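Local coordinates for protein ferredoxin-NADP reductase (Neisseria gonorrhoeae MIA_2011_03-10, PDB 5TR9) that binds FAD and, as a ferredoxin-NADP reductase, probably transfers electrons between ferredoxin and NADP(H) through that flavin, at residues P160-S173 / H183-A195. Sequence-based numbering, arbitrary orientation. Where two conformers were deposited one is given.
Sequences PEELIFNDRLAALS and HSFRFVPVTTRAA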
ATOM      1  N   PRO A 160       6.041 -15.273  -6.870  1.00 13.89           N
ATOM      2  CA  PRO A 160       4.730 -15.481  -6.218  1.00 12.92           C
ATOM      3  C   PRO A 160       4.801 -15.636  -4.709  1.00 14.86           C
ATOM      4  O   PRO A 160       3.794 -15.364  -4.035  1.00 15.28           O
ATOM      5  CB  PRO A 160       4.187 -16.751  -6.892  1.00 17.83           C
ATOM      6  CG  PRO A 160       5.378 -17.421  -7.512  1.00 17.51           C
ATOM      7  CD  PRO A 160       6.337 -16.314  -7.872  1.00 17.13           C
ATOM      8  N   GLU A 161       5.946 -16.064  -4.160  1.00 15.68           N
ATOM      9  CA  GLU A 161       6.094 -16.144  -2.711  1.00 13.28           C
ATOM     10  C   GLU A 161       5.875 -14.794  -2.041  1.00 14.54           C
ATOM     11  O   GLU A 161       5.548 -14.755  -0.848  1.00 18.00           O
ATOM     12  CB  GLU A 161       7.482 -16.672  -2.340  1.00 14.25           C
ATOM     13  CG  GLU A 161       7.725 -18.139  -2.637  1.00 16.91           C
ATOM     14  CD  GLU A 161       8.145 -18.405  -4.073  1.00 25.81           C
ATOM     15  OE1 GLU A 161       8.097 -17.479  -4.907  1.00 22.78           O
ATOM     16  OE2 GLU A 161       8.524 -19.559  -4.362  1.00 31.93           O
ATOM     17  N   GLU A 162       6.088 -13.693  -2.769  1.00 11.64           N
ATOM     18  CA  GLU A 162       5.925 -12.351  -2.230  1.00 11.27           C
ATOM     19  C   GLU A 162       4.475 -11.889  -2.214  1.00 12.07           C
ATOM     20  O   GLU A 162       4.192 -10.817  -1.668  1.00 15.12           O
ATOM     21  CB  GLU A 162       6.791 -11.370  -3.026  1.00 13.05           C
ATOM     22  CG  GLU A 162       8.276 -11.665  -2.830  1.00 14.83           C
ATOM     23  CD  GLU A 162       9.196 -10.941  -3.793  1.00 22.65           C
ATOM     24  OE1 GLU A 162       8.986 -11.024  -5.020  1.00 16.45           O
ATOM     25  OE2 GLU A 162      10.172 -10.323  -3.313  1.00 24.69           O
ATOM     26  N   LEU A 163       3.555 -12.668  -2.787  1.00 14.22           N
ATOM     27  CA  LEU A 163       2.131 -12.313  -2.793  1.00 14.41           C
ATOM     28  C   LEU A 163       1.503 -12.778  -1.479  1.00 15.47           C
ATOM     29  O   LEU A 163       0.687 -13.703  -1.427  1.00 17.08           O
ATOM     30  CB  LEU A 163       1.434 -12.942  -3.995  1.00 13.58           C
ATOM     31  CG  LEU A 163       1.881 -12.504  -5.400  1.00 13.40           C
ATOM     32  CD1 LEU A 163       1.314 -13.442  -6.464  1.00 14.98           C
ATOM     33  CD2 LEU A 163       1.479 -11.062  -5.676  1.00 14.71           C
ATOM     34  N   ILE A 164       1.920 -12.130  -0.384  1.00 14.55           N
ATOM     35  CA  ILE A 164       1.573 -12.667   0.930  1.00 14.66           C
ATOM     36  C   ILE A 164       0.146 -12.345   1.350  1.00 14.08           C
ATOM     37  O   ILE A 164      -0.321 -12.886   2.364  1.00 19.52           O
ATOM     38  CB  ILE A 164       2.569 -12.190   2.006  1.00 13.95           C
ATOM     39  CG1 ILE A 164       2.549 -10.673   2.153  1.00 15.72           C
ATOM     40  CG2 ILE A 164       4.002 -12.694   1.697  1.00 14.85           C
ATOM     41  CD1 ILE A 164       3.179 -10.205   3.467  1.00 19.37           C
ATOM     42  N   PHE A 165      -0.566 -11.516   0.590  1.00 14.87           N
ATOM     43  CA  PHE A 165      -1.976 -11.238   0.841  1.00 14.57           C
ATOM     44  C   PHE A 165      -2.874 -11.893  -0.199  1.00 19.72           C
ATOM     45  O   PHE A 165      -4.079 -11.625  -0.223  1.00 20.64           O
ATOM     46  CB  PHE A 165      -2.207  -9.724   0.887  1.00 14.10           C
ATOM     47  CG  PHE A 165      -1.303  -9.020   1.861  1.00 16.47           C
ATOM     48  CD1 PHE A 165      -1.551  -9.086   3.226  1.00 19.44           C
ATOM     49  CD2 PHE A 165      -0.183  -8.335   1.416  1.00 15.54           C
ATOM     50  CE1 PHE A 165      -0.706  -8.466   4.141  1.00 21.13           C
ATOM     51  CE2 PHE A 165       0.680  -7.721   2.328  1.00 14.70           C
ATOM     52  CZ  PHE A 165       0.412  -7.783   3.687  1.00 16.34           C
ATOM     53  N   ASN A 166      -2.308 -12.762  -1.042  1.00 21.49           N
ATOM     54  CA  ASN A 166      -3.023 -13.283  -2.203  1.00 20.78           C
ATOM     55  C   ASN A 166      -4.258 -14.076  -1.800  1.00 21.99           C
ATOM     56  O   ASN A 166      -5.341 -13.878  -2.360  1.00 22.17           O
ATOM     57  CB  ASN A 166      -2.083 -14.154  -3.033  1.00 26.42           C
ATOM     58  CG  ASN A 166      -2.795 -14.851  -4.167  1.00 31.25           C
ATOM     59  OD1 ASN A 166      -3.030 -14.260  -5.216  1.00 29.94           O
ATOM     60  ND2 ASN A 166      -3.142 -16.117  -3.963  1.00 38.18           N
ATOM     61  N   ASP A 167      -4.105 -15.017  -0.858  1.00 21.82           N
ATOM     62  CA  ASP A 167      -5.250 -15.828  -0.451  1.00 24.82           C
ATOM     63  C   ASP A 167      -6.373 -14.958   0.092  1.00 26.81           C
ATOM     64  O   ASP A 167      -7.548 -15.172  -0.230  1.00 29.10           O
ATOM     65  CB  ASP A 167      -4.829 -16.861   0.593  1.00 26.67           C
ATOM     66  CG  ASP A 167      -3.935 -17.942   0.017  1.00 36.33           C
ATOM     67  OD1 ASP A 167      -3.693 -17.933  -1.208  1.00 42.11           O
ATOM     68  OD2 ASP A 167      -3.472 -18.800   0.798  1.00 42.09           O
ATOM     69  N   ARG A 168      -6.028 -13.960   0.906  1.00 20.97           N
ATOM     70  CA  ARG A 168      -7.037 -13.081   1.485  1.00 23.78           C
ATOM     71  C   ARG A 168      -7.739 -12.255   0.410  1.00 24.13           C
ATOM     72  O   ARG A 168      -8.971 -12.142   0.404  1.00 23.96           O
ATOM     73  CB  ARG A 168      -6.380 -12.168   2.525  1.00 33.57           C
ATOM     74  CG  ARG A 168      -7.103 -10.853   2.773  1.00 41.41           C
ATOM     75  CD  ARG A 168      -6.258  -9.935   3.645  1.00 45.31           C
ATOM     76  NE  ARG A 168      -6.902  -8.643   3.868  1.00 47.27           N
ATOM     77  CZ  ARG A 168      -6.350  -7.638   4.544  1.00 50.85           C
ATOM     78  NH1 ARG A 168      -5.135  -7.773   5.066  1.00 36.54           N
ATOM     79  NH2 ARG A 168      -7.012  -6.498   4.698  1.00 54.93           N
ATOM     80  N   LEU A 169      -6.971 -11.665  -0.503  1.00 19.69           N
ATOM     81  CA  LEU A 169      -7.566 -10.767  -1.489  1.00 20.07           C
ATOM     82  C   LEU A 169      -8.251 -11.531  -2.618  1.00 22.99           C
ATOM     83  O   LEU A 169      -9.258 -11.057  -3.153  1.00 23.00           O
ATOM     84  CB  LEU A 169      -6.508  -9.816  -2.042  1.00 21.88           C
ATOM     85  CG  LEU A 169      -5.851  -8.918  -0.988  1.00 18.93           C
ATOM     86  CD1 LEU A 169      -4.672  -8.187  -1.600  1.00 19.08           C
ATOM     87  CD2 LEU A 169      -6.835  -7.927  -0.410  1.00 20.11           C
ATOM     88  N   ALA A 170      -7.743 -12.710  -2.983  1.00 19.94           N
ATOM     89  CA  ALA A 170      -8.461 -13.527  -3.956  1.00 25.24           C
ATOM     90  C   ALA A 170      -9.823 -13.947  -3.415  1.00 31.36           C
ATOM     91  O   ALA A 170     -10.814 -13.975  -4.156  1.00 31.89           O
ATOM     92  CB  ALA A 170      -7.627 -14.749  -4.339  1.00 27.04           C
ATOM     93  N   ALA A 171      -9.898 -14.260  -2.116  1.00 29.84           N
ATOM     94  CA  ALA A 171     -11.178 -14.648  -1.529  1.00 29.95           C
ATOM     95  C   ALA A 171     -12.150 -13.473  -1.483  1.00 35.90           C
ATOM     96  O   ALA A 171     -13.346 -13.641  -1.744  1.00 38.83           O
ATOM     97  CB  ALA A 171     -10.960 -15.227  -0.131  1.00 28.71           C
ATOM     98  N   LEU A 172     -11.653 -12.274  -1.154  1.00 31.97           N
ATOM     99  CA  LEU A 172     -12.491 -11.077  -1.204  1.00 33.19           C
ATOM    100  C   LEU A 172     -12.988 -10.807  -2.621  1.00 35.63           C
ATOM    101  O   LEU A 172     -14.070 -10.232  -2.810  1.00 35.05           O
ATOM    102  CB  LEU A 172     -11.704  -9.875  -0.677  1.00 33.94           C
ATOM    103  CG  LEU A 172     -12.465  -8.579  -0.386  1.00 33.73           C
ATOM    104  CD1 LEU A 172     -13.320  -8.750   0.858  1.00 37.36           C
ATOM    105  CD2 LEU A 172     -11.497  -7.404  -0.227  1.00 33.50           C
ATOM    106  N   SER A 173     -12.217 -11.232  -3.623  1.00 28.41           N
ATOM    107  CA  SER A 173     -12.544 -11.007  -5.024  1.00 38.91           C
ATOM    108  C   SER A 173     -13.696 -11.888  -5.500  1.00 50.61           C
ATOM    109  O   SER A 173     -14.357 -11.539  -6.484  1.00 52.95           O
ATOM    110  CB  SER A 173     -11.292 -11.258  -5.873  1.00 43.30           C
ATOM    111  OG  SER A 173     -11.351 -10.611  -7.131  1.00 51.63           O
ATOM    112  N   HIS A 183     -21.131  -3.591  -6.149  1.00 53.28           N
ATOM    113  CA  HIS A 183     -19.837  -2.944  -6.350  1.00 46.17           C
ATOM    114  C   HIS A 183     -18.690  -3.930  -6.140  1.00 38.59           C
ATOM    115  O   HIS A 183     -18.279  -4.215  -5.014  1.00 38.92           O
ATOM    116  CB  HIS A 183     -19.680  -1.744  -5.417  1.00 42.19           C
ATOM    117  CG  HIS A 183     -20.578  -0.594  -5.756  1.00 37.59           C
ATOM    118  ND1 HIS A 183     -20.427   0.660  -5.197  1.00 32.36           N
ATOM    119  CD2 HIS A 183     -21.642  -0.507  -6.590  1.00 45.11           C
ATOM    120  CE1 HIS A 183     -21.355   1.468  -5.677  1.00 42.50           C
ATOM    121  NE2 HIS A 183     -22.107   0.784  -6.522  1.00 43.44           N
ATOM    122  N   SER A 184     -18.169  -4.433  -7.248  1.00 33.17           N
ATOM    123  CA  SER A 184     -17.238  -5.544  -7.203  1.00 23.99           C
ATOM    124  C   SER A 184     -15.857  -5.087  -6.738  1.00 21.55           C
ATOM    125  O   SER A 184     -15.426  -3.956  -6.982  1.00 21.71           O
ATOM    126  CB  SER A 184     -17.143  -6.205  -8.578  1.00 40.97           C
ATOM    127  OG  SER A 184     -16.466  -7.447  -8.509  1.00 49.41           O
ATOM    128  N   PHE A 185     -15.172  -5.985  -6.042  1.00 21.48           N
ATOM    129  CA  PHE A 185     -13.754  -5.851  -5.759  1.00 16.39           C
ATOM    130  C   PHE A 185     -13.009  -6.839  -6.644  1.00 14.95           C
ATOM    131  O   PHE A 185     -13.430  -7.994  -6.766  1.00 18.61           O
ATOM    132  CB  PHE A 185     -13.436  -6.126  -4.288  1.00 17.24           C
ATOM    133  CG  PHE A 185     -11.968  -6.270  -4.022  1.00 16.87           C
ATOM    134  CD1 PHE A 185     -11.138  -5.161  -4.050  1.00 19.49           C
ATOM    135  CD2 PHE A 185     -11.404  -7.517  -3.783  1.00 21.15           C
ATOM    136  CE1 PHE A 185      -9.771  -5.289  -3.834  1.00 18.62           C
ATOM    137  CE2 PHE A 185     -10.040  -7.648  -3.554  1.00 22.48           C
ATOM    138  CZ  PHE A 185      -9.222  -6.529  -3.580  1.00 21.45           C
ATOM    139  N   ARG A 186     -11.943  -6.376  -7.293  1.00 14.75           N
ATOM    140  CA  ARG A 186     -11.109  -7.208  -8.148  1.00 16.08           C
ATOM    141  C   ARG A 186      -9.676  -7.158  -7.651  1.00 15.08           C
ATOM    142  O   ARG A 186      -9.153  -6.077  -7.356  1.00 14.94           O
ATOM    143  CB  ARG A 186     -11.144  -6.748  -9.613  1.00 17.15           C
ATOM    144  CG  ARG A 186     -12.469  -6.949 -10.342  1.00 21.45           C
ATOM    145  CD  ARG A 186     -13.545  -5.965  -9.893  1.00 25.14           C
ATOM    146  NE  ARG A 186     -14.656  -5.936 -10.843  1.00 29.56           N
ATOM    147  CZ  ARG A 186     -14.731  -5.095 -11.869  1.00 33.95           C
ATOM    148  NH1 ARG A 186     -13.762  -4.201 -12.069  1.00 19.66           N
ATOM    149  NH2 ARG A 186     -15.772  -5.148 -12.694  1.00 32.09           N
ATOM    150  N   PHE A 187      -9.031  -8.319  -7.580  1.00 15.00           N
ATOM    151  CA  PHE A 187      -7.616  -8.405  -7.247  1.00 13.22           C
ATOM    152  C   PHE A 187      -6.869  -9.079  -8.387  1.00 13.05           C
ATOM    153  O   PHE A 187      -7.258 -10.163  -8.834  1.00 15.84           O
ATOM    154  CB  PHE A 187      -7.407  -9.186  -5.940  1.00 13.57           C
ATOM    155  CG  PHE A 187      -5.960  -9.430  -5.609  1.00 14.45           C
ATOM    156  CD1 PHE A 187      -5.104  -8.367  -5.354  1.00 15.30           C
ATOM    157  CD2 PHE A 187      -5.458 -10.721  -5.564  1.00 18.81           C
ATOM    158  CE1 PHE A 187      -3.758  -8.585  -5.042  1.00 17.30           C
ATOM    159  CE2 PHE A 187      -4.118 -10.944  -5.249  1.00 18.85           C
ATOM    160  CZ  PHE A 187      -3.275  -9.879  -4.994  1.00 17.44           C
ATOM    161  N   VAL A 188      -5.798  -8.441  -8.843  1.00 13.02           N
ATOM    162  CA  VAL A 188      -4.976  -8.967  -9.931  1.00 13.45           C
ATOM    163  C   VAL A 188      -3.536  -9.072  -9.444  1.00 12.54           C
ATOM    164  O   VAL A 188      -2.856  -8.046  -9.299  1.00 13.14           O
ATOM    165  CB  VAL A 188      -5.061  -8.072 -11.175  1.00 18.44           C
ATOM    166  CG1 VAL A 188      -4.175  -8.627 -12.284  1.00 20.89           C
ATOM    167  CG2 VAL A 188      -6.514  -7.962 -11.648  1.00 17.07           C
ATOM    168  N   PRO A 189      -3.028 -10.272  -9.170  1.00 12.98           N
ATOM    169  CA  PRO A 189      -1.609 -10.402  -8.834  1.00 13.28           C
ATOM    170  C   PRO A 189      -0.766 -10.397 -10.098  1.00 14.07           C
ATOM    171  O   PRO A 189      -1.163 -10.941 -11.131  1.00 16.68           O
ATOM    172  CB  PRO A 189      -1.538 -11.757  -8.118  1.00 15.52           C
ATOM    173  CG  PRO A 189      -2.656 -12.556  -8.713  1.00 16.94           C
ATOM    174  CD  PRO A 189      -3.749 -11.559  -9.093  1.00 14.66           C
ATOM    175  N   VAL A 190       0.405  -9.776 -10.006  1.00 11.89           N
ATOM    176  CA  VAL A 190       1.359  -9.692 -11.110  1.00 11.65           C
ATOM    177  C   VAL A 190       2.705 -10.180 -10.592  1.00 12.95           C
ATOM    178  O   VAL A 190       3.179  -9.692  -9.566  1.00 12.12           O
ATOM    179  CB  VAL A 190       1.484  -8.251 -11.638  1.00 14.98           C
ATOM    180  CG1 VAL A 190       2.603  -8.145 -12.652  1.00 16.98           C
ATOM    181  CG2 VAL A 190       0.177  -7.782 -12.255  1.00 14.41           C
ATOM    182  N   THR A 191       3.317 -11.149 -11.274  1.00 13.26           N
ATOM    183  CA  THR A 191       4.673 -11.557 -10.906  1.00 12.51           C
ATOM    184  C   THR A 191       5.596 -11.259 -12.082  1.00 12.31           C
ATOM    185  O   THR A 191       5.460 -11.866 -13.150  1.00 15.35           O
ATOM    186  CB  THR A 191       4.727 -13.030 -10.492  1.00 14.99           C
ATOM    187  OG1 THR A 191       4.172 -13.867 -11.511  1.00 16.25           O
ATOM    188  CG2 THR A 191       3.930 -13.236  -9.199  1.00 15.25           C
ATOM    189  N   THR A 192       6.529 -10.324 -11.883  1.00 13.22           N
ATOM    190  CA  THR A 192       7.311  -9.830 -13.015  1.00 14.19           C
ATOM    191  C   THR A 192       8.448 -10.759 -13.428  1.00 17.49           C
ATOM    192  O   THR A 192       8.913 -10.669 -14.573  1.00 16.82           O
ATOM    193  CB  THR A 192       7.885  -8.453 -12.702  1.00 14.92           C
ATOM    194  OG1 THR A 192       8.830  -8.560 -11.627  1.00 17.20           O
ATOM    195  CG2 THR A 192       6.765  -7.498 -12.313  1.00 16.77           C
ATOM    196  N   ARG A 193       8.922 -11.633 -12.538  1.00 14.46           N
ATOM    197  CA  ARG A 193      10.090 -12.457 -12.835  1.00 13.01           C
ATOM    198  C   ARG A 193       9.792 -13.945 -12.769  1.00 15.34           C
ATOM    199  O   ARG A 193      10.723 -14.760 -12.820  1.00 17.89           O
ATOM    200  CB  ARG A 193      11.239 -12.109 -11.886  1.00 15.95           C
ATOM    201  CG  ARG A 193      11.575 -10.617 -11.892  1.00 19.40           C
ATOM    202  CD  ARG A 193      12.901 -10.326 -11.220  1.00 24.04           C
ATOM    203  NE  ARG A 193      14.063 -10.874 -11.933  1.00 23.49           N
ATOM    204  CZ  ARG A 193      14.701 -10.263 -12.930  1.00 30.56           C
ATOM    205  NH1 ARG A 193      15.773 -10.826 -13.479  1.00 22.82           N
ATOM    206  NH2 ARG A 193      14.276  -9.088 -13.382  1.00 30.84           N
ATOM    207  N   ALA A 194       8.520 -14.324 -12.694  1.00 14.14           N
ATOM    208  CA  ALA A 194       8.143 -15.718 -12.567  1.00 12.58           C
ATOM    209  C   ALA A 194       6.776 -15.903 -13.195  1.00 17.30           C
ATOM    210  O   ALA A 194       5.997 -14.959 -13.312  1.00 19.11           O
ATOM    211  CB  ALA A 194       8.130 -16.167 -11.100  1.00 19.82           C
ATOM    212  N   ALA A 195       6.632 -17.077 -13.803  0.55 20.93           N
ATOM    213  CA  ALA A 195       5.565 -17.362 -14.744  0.55 22.30           C
ATOM    214  C   ALA A 195       4.351 -17.869 -13.992  0.55 20.12           C
ATOM    215  O   ALA A 195       4.478 -18.577 -12.990  0.55 22.27           O
ATOM    216  CB  ALA A 195       6.017 -18.395 -15.778  0.55 29.29           C
TER
HETATM  217  O   HOH W   1     -10.508 -10.538  -9.376  1.00 44.62           O
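Two phenylalanines of strand 185-191 carry this contact, each offering a ring face to a leucine of helix 166-173. Leu169 CB lies over the Phe187 ring, 3.8 Å from its centroid and 17° off the normal, a CH-pi contact, while its CD1 bears on the same ring at CE1. Leu172 repeats the theme on Phe185: its CD2 sits 3.8 Å from the ring centroid. As alternate residues of the strand, both phenylalanines point their CB atoms at the helix; beyond CB, the torsion of Phe187, CG anti to the backbone N (chi1 174°), brings its ring face to Leu169. Phenylalanine suits these places because a flat ring face receives leucine C-H groups, gaining CH-pi and dispersion contact.

Ring edges meet oxygen instead. Leu169 O approaches Phe185 CE2 at 3.5 Å in the ring plane, and Asn166 OD1 comes equally near Phe187 CE2, so electron-rich oxygens face the slightly positive C-H rim.

Toward and beyond the end of the strand the contact is mainly aliphatic. Leu163, centre of an inverse gamma turn, sets CD1 3.7 Å from Pro189 CB and also against Thr191 CG2; Pro160 CD rests on Ala194 CB. Thr191 divides its roles, its methyl meeting Pro160 and Leu163 while OG1 donates to Ala194 O (2.8 Å) and is also bonded to Asn196, tying down the turn after the strand.

Near Ser173 a water accepts from Phe187 N (3.2 Å).

Running roughly antiparallel to the strand (142°), the helix belongs to the beta-alpha-beta crossover from strand 150-157 to its parallel neighbour 185-191 in the NAD-binding domain; Leu139 of helix 133-139 touches both Leu169 and Phe185. Shape and dispersion, more than direct polar bonds, therefore appear to hold this layer on the sheet.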